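Local coordinates for EmGH1 (Erythrobacter marinus, PDB 5Z87), which probably acts as a beta-glucosidase of glycosyl hydrolase family 3, splitting beta-linked glucosides, at residues A[48-53]-A[375-380]; A[56-61]-A[119-124]; A[656-661]-A[773-778]. All coordinates share one frame; numbering follows the deposited sequence.

Overall arrangement
Contacts 1 and 2 are neighbours in the N-terminal domain, their centres 10 Å apart, and contact 2 is nested along the chain inside the loop closed by contact 1. Helices 43-51 and 56-61 follow each other and bring one partner to each. Contact 1 is buried and purely apolar: leucine and alanine side chains between two helices. Contact 2 is partly buried, and a salt bridge near the surface carries it. Contact 3 lies on the opposite side of the chain's centre, about 52 Å from contact 1 between centres. It is also partly buried, but joins two loops through proline, glutamine and a bridging water, without helix or salt bridge.

Contact 1 of 3, residues A[48-53]-A[375-380]; sequences AALANL and RILAAK
Leu-50 and Leu-377 meet by their methyl ends between two helices of the TIM-barrel-type N-terminal domain of this family 3 enzyme. Leu-50 lies on helix 43-51, near the start of the modelled chain. Leu-377 lies on helix 366-382, more than 300 residues later. The two leucine side chains cross at about a right angle. Leu-50 offers a single branch: its CD2 comes within 4.0 Å of Leu-377 CD2. The same Leu-50 CD2 is 4.1 Å from Leu-377 CD1, so one methyl sits against both arms of the leucine fork opposite. With CG opposite the backbone N and beside the carbonyl carbon (chi1 175°), Leu-50 reaches this CD2 across to the fork. Both residues aim their CB across the interface, and Leu-377 has the largest share of the buried surface.

The contact is small and wholly apolar. All three touching residues are buried, and van der Waals packing holds them. Other residues extend the seam. Leu-50 also touches Phe-381 on the later helix, and Asn-52 OD1 accepts a hydrogen bond from Arg-370 NH1 of that helix. On the barrel side, Ile-376 and Ala-379 pack on Tyr-309 of strand 309-311. Helix 366-382 thus stands between strand 309-311 and helix 43-51.

Within the first segment, Asn-52 N bonds to Ala-48 O at 3.1 Å, an ordinary helical bond. Ala-51 adds the second apolar touch. It has only a methyl to give, and that CB rests 4.3 Å from Leu-377 CD1.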
loop_
_atom_site.group_PDB
_atom_site.type_symbol
_atom_site.label_atom_id
_atom_site.label_comp_id
_atom_site.label_asym_id
_atom_site.label_seq_id
_atom_site.Cartn_x
_atom_site.Cartn_y
_atom_site.Cartn_z
ATOM N N ALA A 48 34.164 -22.544 19.470
ATOM C CA ALA A 48 33.929 -22.762 20.896
ATOM C C ALA A 48 35.248 -22.864 21.658
ATOM O O ALA A 48 35.424 -22.236 22.707
ATOM C CB ALA A 48 33.084 -24.019 21.105
ATOM N N ALA A 49 36.191 -23.654 21.139
ATOM C CA ALA A 49 37.472 -23.806 21.825
ATOM C C ALA A 49 38.176 -22.461 21.983
ATOM O O ALA A 49 38.752 -22.169 23.039
ATOM C CB ALA A 49 38.353 -24.804 21.074
ATOM N N LEU A 50 38.116 -21.616 20.954
ATOM C CA LEU A 50 38.769 -20.316 21.041
ATOM C C LEU A 50 38.040 -19.403 22.010
ATOM O O LEU A 50 38.674 -18.678 22.795
ATOM C CB LEU A 50 38.844 -19.677 19.656
ATOM C CG LEU A 50 39.405 -18.254 19.588
ATOM C CD1 LEU A 50 40.809 -18.209 20.175
ATOM C CD2 LEU A 50 39.390 -17.709 18.148
ATOM N N ALA A 51 36.704 -19.415 21.961
ATOM C CA ALA A 51 35.929 -18.508 22.803
ATOM C C ALA A 51 36.149 -18.795 24.288
ATOM O O ALA A 51 36.151 -17.867 25.104
ATOM C CB ALA A 51 34.444 -18.611 22.438
ATOM N N ASN A 52 36.341 -20.066 24.653
ATOM C CA ASN A 52 36.636 -20.411 26.041
ATOM C C ASN A 52 37.927 -19.779 26.541
ATOM O O ASN A 52 38.102 -19.644 27.752
ATOM C CB ASN A 52 36.705 -21.927 26.207
ATOM C CG ASN A 52 35.346 -22.588 26.028
ATOM O OD1 ASN A 52 34.313 -21.984 26.327
ATOM N ND2 ASN A 52 35.335 -23.824 25.526
ATOM N N LEU A 53 38.820 -19.363 25.648
ATOM C CA LEU A 53 40.081 -18.763 26.059
ATOM C C LEU A 53 40.029 -17.245 26.179
ATOM O O LEU A 53 40.995 -16.653 26.672
ATOM C CB LEU A 53 41.187 -19.148 25.071
ATOM C CG LEU A 53 41.262 -20.628 24.712
ATOM C CD1 LEU A 53 42.365 -20.875 23.713
ATOM C CD2 LEU A 53 41.470 -21.454 25.965
ATOM N N ARG A 375 29.425 -17.001 17.186
ATOM C CA ARG A 375 28.941 -17.068 15.806
ATOM C C ARG A 375 29.943 -16.432 14.854
ATOM O O ARG A 375 30.299 -17.014 13.820
ATOM C CB ARG A 375 27.580 -16.368 15.682
ATOM C CG ARG A 375 26.435 -17.118 16.308
ATOM C CD ARG A 375 25.399 -16.180 16.887
ATOM N NE ARG A 375 24.206 -16.915 17.292
ATOM C CZ ARG A 375 23.073 -16.355 17.703
ATOM N NH1 ARG A 375 22.958 -15.036 17.775
ATOM N NH2 ARG A 375 22.053 -17.124 18.051
ATOM N N ILE A 376 30.408 -15.231 15.206
ATOM C CA ILE A 376 31.397 -14.507 14.410
ATOM C C ILE A 376 32.655 -15.347 14.212
ATOM O O ILE A 376 33.153 -15.499 13.089
ATOM C CB ILE A 376 31.730 -13.169 15.085
ATOM C CG1 ILE A 376 30.495 -12.279 15.147
ATOM C CG2 ILE A 376 32.889 -12.481 14.355
ATOM C CD1 ILE A 376 30.009 -11.861 13.778
ATOM N N LEU A 377 33.197 -15.885 15.312
ATOM C CA LEU A 377 34.417 -16.690 15.240
ATOM C C LEU A 377 34.221 -17.917 14.360
ATOM O O LEU A 377 35.095 -18.260 13.556
ATOM C CB LEU A 377 34.842 -17.104 16.647
ATOM C CG LEU A 377 35.290 -15.913 17.492
ATOM C CD1 LEU A 377 35.546 -16.364 18.925
ATOM C CD2 LEU A 377 36.520 -15.262 16.888
ATOM N N ALA A 378 33.067 -18.577 14.478
ATOM C CA ALA A 378 32.830 -19.770 13.672
ATOM C C ALA A 378 32.801 -19.423 12.192
ATOM O O ALA A 378 33.333 -20.169 11.356
ATOM C CB ALA A 378 31.528 -20.449 14.101
ATOM N N ALA A 379 32.208 -18.273 11.854
ATOM C CA ALA A 379 32.193 -17.842 10.464
ATOM C C ALA A 379 33.608 -17.564 9.976
ATOM O O ALA A 379 33.966 -17.928 8.848
ATOM C CB ALA A 379 31.299 -16.605 10.300
ATOM N N LYS A 380 34.438 -16.947 10.824
ATOM C CA LYS A 380 35.815 -16.661 10.424
ATOM C C LYS A 380 36.596 -17.952 10.166
ATOM O O LYS A 380 37.313 -18.061 9.164
ATOM C CB LYS A 380 36.505 -15.802 11.485
ATOM C CG LYS A 380 35.913 -14.422 11.611
ATOM C CD LYS A 380 36.630 -13.554 12.625
ATOM C CE LYS A 380 36.305 -12.073 12.351
ATOM N NZ LYS A 380 36.902 -11.121 13.337
#

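Contact 2 of 3, residues A[56-61]-A[119-124]; sequences LDEMAA and SRFGIP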
loop_
_atom_site.group_PDB
_atom_site.type_symbol
_atom_site.label_atom_id
_atom_site.label_comp_id
_atom_site.label_asym_id
_atom_site.label_seq_id
_atom_site.Cartn_x
_atom_site.Cartn_y
_atom_site.Cartn_z
ATOM N N LEU A 56 36.006 -11.102 28.323
ATOM C CA LEU A 56 34.846 -10.313 27.918
ATOM C C LEU A 56 35.223 -9.261 26.877
ATOM O O LEU A 56 34.561 -9.132 25.838
ATOM C CB LEU A 56 34.225 -9.646 29.145
ATOM C CG LEU A 56 33.161 -8.577 28.892
ATOM C CD1 LEU A 56 31.967 -9.199 28.207
ATOM C CD2 LEU A 56 32.738 -7.917 30.194
ATOM N N ASP A 57 36.288 -8.499 27.142
ATOM C CA ASP A 57 36.696 -7.430 26.234
ATOM C C ASP A 57 37.150 -7.971 24.884
ATOM O O ASP A 57 36.922 -7.329 23.848
ATOM C CB ASP A 57 37.806 -6.594 26.872
ATOM C CG ASP A 57 37.300 -5.732 28.013
ATOM O OD1 ASP A 57 36.079 -5.736 28.266
ATOM O OD2 ASP A 57 38.120 -5.043 28.657
ATOM N N GLU A 58 37.780 -9.148 24.869
ATOM C CA GLU A 58 38.234 -9.719 23.604
ATOM C C GLU A 58 37.065 -10.238 22.773
ATOM O O GLU A 58 37.049 -10.075 21.549
ATOM C CB GLU A 58 39.246 -10.832 23.866
ATOM C CG GLU A 58 40.547 -10.325 24.515
ATOM C CD GLU A 58 41.494 -11.468 24.831
ATOM O OE1 GLU A 58 41.004 -12.555 25.226
ATOM O OE2 GLU A 58 42.722 -11.279 24.666
ATOM N N MET A 59 36.089 -10.880 23.414
ATOM C CA MET A 59 34.903 -11.313 22.686
ATOM C C MET A 59 34.093 -10.122 22.194
ATOM O O MET A 59 33.610 -10.120 21.055
ATOM C CB MET A 59 34.044 -12.208 23.567
ATOM C CG MET A 59 34.630 -13.579 23.760
ATOM S SD MET A 59 33.524 -14.643 24.691
ATOM C CE MET A 59 33.467 -13.754 26.252
ATOM N N ALA A 60 33.940 -9.099 23.037
ATOM C CA ALA A 60 33.140 -7.946 22.651
ATOM C C ALA A 60 33.721 -7.249 21.433
ATOM O O ALA A 60 32.973 -6.721 20.607
ATOM C CB ALA A 60 33.019 -6.973 23.821
ATOM N N ALA A 61 35.040 -7.257 21.287
ATOM C CA ALA A 61 35.648 -6.548 20.167
ATOM C C ALA A 61 35.273 -7.187 18.831
ATOM O O ALA A 61 35.230 -6.501 17.803
ATOM C CB ALA A 61 37.169 -6.506 20.348
ATOM N N SER A 119 45.424 -8.985 18.347
ATOM C CA SER A 119 44.709 -10.096 18.959
ATOM C C SER A 119 45.675 -11.094 19.598
ATOM O O SER A 119 46.566 -11.629 18.929
ATOM C CB SER A 119 43.846 -10.808 17.922
ATOM O OG SER A 119 43.261 -11.983 18.467
ATOM N N ARG A 120 45.463 -11.369 20.891
ATOM C CA ARG A 120 46.220 -12.393 21.609
ATOM C C ARG A 120 46.257 -13.714 20.852
ATOM O O ARG A 120 47.213 -14.485 20.997
ATOM C CB ARG A 120 45.605 -12.591 22.998
ATOM C CG ARG A 120 46.450 -13.329 23.996
ATOM C CD ARG A 120 46.015 -13.014 25.433
ATOM N NE ARG A 120 44.598 -13.301 25.664
ATOM C CZ ARG A 120 44.143 -14.195 26.537
ATOM N NH1 ARG A 120 45.002 -14.908 27.266
ATOM N NH2 ARG A 120 42.832 -14.384 26.672
ATOM N N PHE A 121 45.251 -13.972 20.011
ATOM C CA PHE A 121 45.124 -15.212 19.253
ATOM C C PHE A 121 45.228 -15.003 17.744
ATOM O O PHE A 121 44.972 -15.938 16.978
ATOM C CB PHE A 121 43.801 -15.893 19.601
ATOM C CG PHE A 121 43.584 -16.046 21.075
ATOM C CD1 PHE A 121 44.091 -17.153 21.753
ATOM C CD2 PHE A 121 42.913 -15.065 21.795
ATOM C CE1 PHE A 121 43.909 -17.289 23.126
ATOM C CE2 PHE A 121 42.721 -15.196 23.164
ATOM C CZ PHE A 121 43.219 -16.311 23.827
ATOM N N GLY A 122 45.599 -13.811 17.300
ATOM C CA GLY A 122 45.787 -13.575 15.878
ATOM C C GLY A 122 44.522 -13.603 15.043
ATOM O O GLY A 122 44.580 -13.961 13.858
ATOM N N ILE A 123 43.380 -13.232 15.621
ATOM C CA ILE A 123 42.115 -13.215 14.885
ATOM C C ILE A 123 42.165 -12.110 13.834
ATOM O O ILE A 123 42.329 -10.931 14.184
ATOM C CB ILE A 123 40.920 -13.031 15.834
ATOM C CG1 ILE A 123 40.980 -14.060 16.974
ATOM C CG2 ILE A 123 39.582 -13.105 15.050
ATOM C CD1 ILE A 123 40.003 -13.794 18.141
ATOM N N PRO A 124 42.064 -12.432 12.549
ATOM C CA PRO A 124 41.972 -11.384 11.527
ATOM C C PRO A 124 40.565 -10.790 11.486
ATOM O O PRO A 124 39.612 -11.318 12.060
ATOM C CB PRO A 124 42.313 -12.119 10.218
ATOM C CG PRO A 124 42.671 -13.551 10.630
ATOM C CD PRO A 124 41.992 -13.773 11.948
HETATM O O HOH W 1 43.573 -10.232 22.230
#
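Glu-58 OE2 is gripped twice. Arg-120 NE donates to the syn lone pair of Glu-58 OE2 at 2.9 Å, and a water donates to the same oxygen at 2.8 Å. That water also accepts from the backbone N of Arg-120. The other oxygen, Glu-58 OE1, receives Arg-120 NH2 at 3.0 Å in a nearly straight bond (170°). This is a side-on, two-nitrogen salt bridge, with carboxylate and guanidinium nearly coplanar (27° apart). A bend at chi3 (56°) turns the arginine chain so that NE and NH2 both face the acid. Glu-58 OE1 also takes the backbone N of Thr-55, just before the helix, a bond like one half of a capping box. The same oxygen lies at the edge of the Phe-121 ring, 3.8 Å from CE2. A glutamine here would probably leave the Arg-120 charge without its mate and weaken the two-pronged grip.

The arginine sits in a type I turn, Ser-119 to Gly-122. Ser-119 OG braces it as an ST turn, accepting from Phe-121 N, and also takes Ile-123 N at 3.1 Å.

The contact ties helix 56-61 to the loop between helix 101-116 and strand 126-129 of the barrel. Phe-121 and Ile-123 lean on Leu-50 of helix 43-51, and Ile-123 also touches Lys-380 of helix 366-382.

Contact 3 of 3, residues A[656-661]-A[773-778]; sequences STPLYP and DSQNLQ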
loop_
_atom_site.group_PDB
_atom_site.type_symbol
_atom_site.label_atom_id
_atom_site.label_comp_id
_atom_site.label_asym_id
_atom_site.label_seq_id
_atom_site.Cartn_x
_atom_site.Cartn_y
_atom_site.Cartn_z
ATOM N N SER A 656 -6.994 -1.031 -16.890
ATOM C CA SER A 656 -6.406 -1.531 -15.656
ATOM C C SER A 656 -5.597 -2.802 -15.857
ATOM O O SER A 656 -5.156 -3.409 -14.870
ATOM C CB SER A 656 -7.500 -1.778 -14.612
ATOM O OG SER A 656 -8.168 -0.575 -14.298
ATOM N N THR A 657 -5.425 -3.243 -17.101
ATOM C CA THR A 657 -4.501 -4.325 -17.384
ATOM C C THR A 657 -3.073 -3.836 -17.180
ATOM O O THR A 657 -2.802 -2.638 -17.236
ATOM C CB THR A 657 -4.665 -4.820 -18.819
ATOM O OG1 THR A 657 -4.405 -3.729 -19.719
ATOM C CG2 THR A 657 -6.075 -5.395 -19.039
ATOM N N PRO A 658 -2.141 -4.741 -16.929
ATOM C CA PRO A 658 -0.744 -4.319 -16.887
ATOM C C PRO A 658 -0.304 -3.873 -18.271
ATOM O O PRO A 658 -0.868 -4.279 -19.291
ATOM C CB PRO A 658 -0.004 -5.577 -16.420
ATOM C CG PRO A 658 -0.958 -6.710 -16.686
ATOM C CD PRO A 658 -2.317 -6.155 -16.561
ATOM N N LEU A 659 0.692 -2.990 -18.298
ATOM C CA LEU A 659 1.297 -2.624 -19.575
ATOM C C LEU A 659 2.031 -3.816 -20.180
ATOM O O LEU A 659 1.853 -4.143 -21.356
ATOM C CB LEU A 659 2.230 -1.426 -19.379
ATOM C CG LEU A 659 2.813 -0.853 -20.678
ATOM C CD1 LEU A 659 1.715 -0.355 -21.632
ATOM C CD2 LEU A 659 3.800 0.268 -20.387
ATOM N N TYR A 660 2.835 -4.501 -19.371
ATOM C CA TYR A 660 3.432 -5.783 -19.718
ATOM C C TYR A 660 3.287 -6.705 -18.511
ATOM O O TYR A 660 3.577 -6.290 -17.375
ATOM C CB TYR A 660 4.920 -5.648 -20.106
ATOM C CG TYR A 660 5.243 -4.565 -21.121
ATOM C CD1 TYR A 660 5.016 -4.759 -22.485
ATOM C CD2 TYR A 660 5.801 -3.365 -20.720
ATOM C CE1 TYR A 660 5.325 -3.766 -23.410
ATOM C CE2 TYR A 660 6.115 -2.364 -21.639
ATOM C CZ TYR A 660 5.878 -2.575 -22.979
ATOM O OH TYR A 660 6.197 -1.587 -23.878
ATOM N N PRO A 661 2.862 -7.945 -18.700
ATOM C CA PRO A 661 2.706 -8.850 -17.561
ATOM C C PRO A 661 4.028 -9.472 -17.149
ATOM O O PRO A 661 4.987 -9.532 -17.920
ATOM C CB PRO A 661 1.743 -9.913 -18.088
ATOM C CG PRO A 661 2.033 -9.961 -19.558
ATOM C CD PRO A 661 2.367 -8.538 -19.952
ATOM N N ASP A 773 4.586 -16.751 -20.637
ATOM C CA ASP A 773 4.504 -15.640 -19.688
ATOM C C ASP A 773 3.264 -15.879 -18.827
ATOM O O ASP A 773 2.500 -16.814 -19.067
ATOM C CB ASP A 773 4.457 -14.278 -20.392
ATOM C CG ASP A 773 3.290 -14.151 -21.370
ATOM O OD1 ASP A 773 2.127 -14.309 -20.941
ATOM O OD2 ASP A 773 3.530 -13.874 -22.567
ATOM N N SER A 774 3.050 -15.007 -17.843
ATOM C CA SER A 774 1.975 -15.214 -16.883
ATOM C C SER A 774 0.578 -14.958 -17.439
ATOM O O SER A 774 -0.393 -15.196 -16.718
ATOM C CB SER A 774 2.193 -14.334 -15.658
ATOM O OG SER A 774 2.119 -12.963 -15.997
ATOM N N GLN A 775 0.435 -14.468 -18.669
ATOM C CA GLN A 775 -0.895 -14.270 -19.229
ATOM C C GLN A 775 -1.256 -15.255 -20.322
ATOM O O GLN A 775 -2.435 -15.513 -20.527
ATOM C CB GLN A 775 -1.050 -12.843 -19.776
ATOM C CG GLN A 775 -0.944 -11.827 -18.660
ATOM C CD GLN A 775 -1.828 -10.600 -18.814
ATOM O OE1 GLN A 775 -2.680 -10.342 -17.967
ATOM N NE2 GLN A 775 -1.607 -9.822 -19.875
ATOM N N ASN A 776 -0.277 -15.838 -21.008
ATOM C CA ASN A 776 -0.559 -16.715 -22.136
ATOM C C ASN A 776 -0.316 -18.150 -21.699
ATOM O O ASN A 776 0.735 -18.744 -21.933
ATOM C CB ASN A 776 0.277 -16.305 -23.338
ATOM C CG ASN A 776 -0.099 -14.922 -23.833
ATOM O OD1 ASN A 776 0.516 -13.923 -23.463
ATOM N ND2 ASN A 776 -1.163 -14.853 -24.617
ATOM N N LEU A 777 -1.335 -18.713 -21.074
ATOM C CA LEU A 777 -1.217 -19.965 -20.346
ATOM C C LEU A 777 -2.281 -20.944 -20.797
ATOM O O LEU A 777 -3.415 -20.549 -21.090
ATOM C CB LEU A 777 -1.375 -19.742 -18.851
ATOM C CG LEU A 777 -0.434 -18.776 -18.153
ATOM C CD1 LEU A 777 -0.963 -18.518 -16.745
ATOM C CD2 LEU A 777 0.972 -19.386 -18.119
ATOM N N GLN A 778 -1.915 -22.219 -20.842
ATOM C CA GLN A 778 -2.894 -23.292 -20.882
ATOM C C GLN A 778 -2.768 -24.086 -19.589
ATOM O O GLN A 778 -1.800 -23.935 -18.843
ATOM C CB GLN A 778 -2.702 -24.191 -22.107
ATOM C CG GLN A 778 -2.850 -23.464 -23.431
ATOM C CD GLN A 778 -2.735 -24.404 -24.627
ATOM O OE1 GLN A 778 -1.635 -24.687 -25.100
ATOM N NE2 GLN A 778 -3.863 -24.898 -25.108
HETATM O O HOH W 2 -1.603 -6.777 -20.573
#
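Pro-661 and Gln-775 supply most of the packing. Pro-661 CB lies 3.3 Å from Gln-775 CG, a tight approach. The proline ring and the glutamine chain cross at about a right angle. The glutamine bends at chi2 (-145°), and its amide end comes close to the ring, with Gln-775 NE2 3.7 Å from Pro-661 CG. Ser-774 OG adds a touch on Pro-661 CB at 3.7 Å. Pro-658 meets the glutamine more loosely, its CG 4.2 Å from Gln-775 OE1.

A water makes the polar link across. It donates to Pro-658 O at 2.9 Å and accepts a weak bond from Gln-775 NE2. Ser-774 OG itself bonds to Phe-662 O, just past the first segment.

Hydrogen bonds within 773-778 shape the loop. Asp-773 OD1 accepts from the backbone N of Gln-775 at 2.8 Å, by its anti lone pair, in an Asx turn. It also accepts from Asn-776 N at 2.8 Å, on the syn side and 29° out of the carboxylate plane. One oxygen thus pins two successive amides and sets the backbone from which Gln-775 reaches out.

The contact joins the C-terminal domain of the family to its fibronectin type III-like domain. Segment 773-778 turns between the antiparallel strands 764-771 and 778-784, with Ser-774 against Tyr-710 of strand 703-713. Segment 656-661 precedes strand 671-678, and its Leu-659 packs on helix 588-593.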